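Enoyl-CoA hydratase/isomerase family protein (Bacillus anthracis, PDB 3KQF) probably catalyses the reversible hydration of 2-enoyl-CoA thioesters to 3-hydroxyacyl-CoA. Local coordinates at residues A[35-38]-A[39-43]. Residues are numbered along the deposited sequence; the frame is centred on the assembly and turned at random.
Sequences LALL and EELQN
The carbonyl oxygen of Leu38 accepts the backbone N-H of Gln42, with 2.9 Å between O and N, and the same oxygen is flanked by the aliphatic stem of that glutamine, whose CG lies 3.2 Å from Leu38 O. The stem rests there because CG stands beside the backbone N (chi1 -68°); beyond it the chain runs out extended, and the amide nitrogen NE2 finds its hydrogen bond at Thr94 of helix 81-99. One turn's worth of i to i+4 bonds accompanies this one. Leu41 N reaches Leu37 O at 2.9 Å, meeting the carbonyl nearly end-on at a C=O...N angle of 163°. Glu39 N binds Leu35 O, and the slightly longer Glu40 N to Ala36 O bond spans 3.2 Å.

Leu37 and Leu41 also meet through their side chains, methyl against methyl, with 4.4 Å between the two CD2 atoms. This is a loose touch: Leu37 packs further on Leu24 and Leu41 on Ile22, both of strand 19-24, and Leu38 leans on Ile91 of helix 81-99. Away from these leucines, the bent chain of Glu39 places OE2 3.4 Å from ND2 of Asn43, one turn on, in a weak hydrogen bond. The CG of Glu40 passes 3.7 Å from Ala36 O before the extended chain carries the carboxylate to the N-terminal segment, where OE1 takes the backbone N-H of Asn9 and OE2 that of Gln8, tying the segment before strand 10-13 to the helix.

The whole is the first turns of an amphipathic alpha-helix, 35-49, the crossover helix of the beta-alpha-beta unit between parallel strands 19-24 and 56-61 in the crotonase fold.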
loop_
_atom_site.group_PDB
_atom_site.type_symbol
_atom_site.label_atom_id
_atom_site.label_comp_id
_atom_site.label_asym_id
_atom_site.label_seq_id
_atom_site.Cartn_x
_atom_site.Cartn_y
_atom_site.Cartn_z
ATOM N N LEU A 35 13.892 -28.424 11.113
ATOM C CA LEU A 35 12.933 -28.565 12.203
ATOM C C LEU A 35 13.631 -28.349 13.544
ATOM O O LEU A 35 13.058 -27.775 14.455
ATOM C CB LEU A 35 12.234 -29.932 12.171
ATOM C CG LEU A 35 11.429 -30.226 10.893
ATOM C CD1 LEU A 35 10.742 -31.573 10.971
ATOM C CD2 LEU A 35 10.402 -29.130 10.653
ATOM N N ALA A 36 14.876 -28.797 13.661
ATOM C CA ALA A 36 15.629 -28.616 14.915
ATOM C C ALA A 36 15.846 -27.125 15.214
ATOM O O ALA A 36 15.665 -26.676 16.359
ATOM C CB ALA A 36 16.955 -29.378 14.868
ATOM N N LEU A 37 16.209 -26.353 14.190
ATOM C CA LEU A 37 16.388 -24.906 14.358
ATOM C C LEU A 37 15.064 -24.241 14.723
ATOM O O LEU A 37 15.017 -23.397 15.621
ATOM C CB LEU A 37 16.987 -24.267 13.103
ATOM C CG LEU A 37 17.130 -22.729 13.069
ATOM C CD1 LEU A 37 18.223 -22.294 12.091
ATOM C CD2 LEU A 37 15.801 -22.042 12.710
ATOM N N LEU A 38 13.980 -24.649 14.066
ATOM C CA LEU A 38 12.661 -24.065 14.349
ATOM C C LEU A 38 12.247 -24.315 15.803
ATOM O O LEU A 38 11.691 -23.423 16.447
ATOM C CB LEU A 38 11.609 -24.571 13.353
ATOM C CG LEU A 38 11.832 -24.136 11.899
ATOM C CD1 LEU A 38 10.878 -24.891 10.995
ATOM C CD2 LEU A 38 11.687 -22.626 11.692
ATOM N N GLU A 39 12.545 -25.511 16.320
ATOM C CA GLU A 39 12.276 -25.867 17.728
ATOM C C GLU A 39 12.985 -24.904 18.693
ATOM O O GLU A 39 12.366 -24.381 19.623
ATOM C CB GLU A 39 12.739 -27.305 18.011
ATOM C CG GLU A 39 12.694 -27.745 19.483
ATOM C CD GLU A 39 11.292 -27.840 20.046
ATOM O OE1 GLU A 39 10.317 -27.820 19.256
ATOM O OE2 GLU A 39 11.167 -27.959 21.286
ATOM N N GLU A 40 14.281 -24.686 18.469
ATOM C CA GLU A 40 15.069 -23.770 19.307
ATOM C C GLU A 40 14.579 -22.327 19.226
ATOM O O GLU A 40 14.538 -21.610 20.246
ATOM C CB GLU A 40 16.560 -23.825 18.939
ATOM C CG GLU A 40 17.229 -25.114 19.322
ATOM C CD GLU A 40 18.710 -25.151 19.001
ATOM O OE1 GLU A 40 19.214 -24.226 18.340
ATOM O OE2 GLU A 40 19.385 -26.115 19.437
ATOM N N LEU A 41 14.229 -21.895 18.019
ATOM C CA LEU A 41 13.747 -20.551 17.808
ATOM C C LEU A 41 12.411 -20.350 18.531
ATOM O O LEU A 41 12.224 -19.349 19.203
ATOM C CB LEU A 41 13.661 -20.237 16.308
ATOM C CG LEU A 41 13.352 -18.803 15.900
ATOM C CD1 LEU A 41 14.276 -17.780 16.584
ATOM C CD2 LEU A 41 13.462 -18.700 14.369
ATOM N N GLN A 42 11.496 -21.314 18.429
ATOM C CA GLN A 42 10.219 -21.212 19.132
ATOM C C GLN A 42 10.412 -21.126 20.651
ATOM O O GLN A 42 9.709 -20.390 21.321
ATOM C CB GLN A 42 9.298 -22.387 18.793
ATOM C CG GLN A 42 8.792 -22.417 17.343
ATOM C CD GLN A 42 7.808 -23.554 17.083
ATOM O OE1 GLN A 42 7.538 -24.362 17.961
ATOM N NE2 GLN A 42 7.274 -23.617 15.862
ATOM N N ASN A 43 11.349 -21.903 21.193
ATOM C CA ASN A 43 11.607 -21.889 22.634
ATOM C C ASN A 43 12.126 -20.520 23.093
ATOM O O ASN A 43 11.692 -20.009 24.120
ATOM C CB ASN A 43 12.581 -23.007 23.029
ATOM C CG ASN A 43 12.015 -24.405 22.770
ATOM O OD1 ASN A 43 10.816 -24.575 22.560
ATOM N ND2 ASN A 43 12.882 -25.413 22.805
#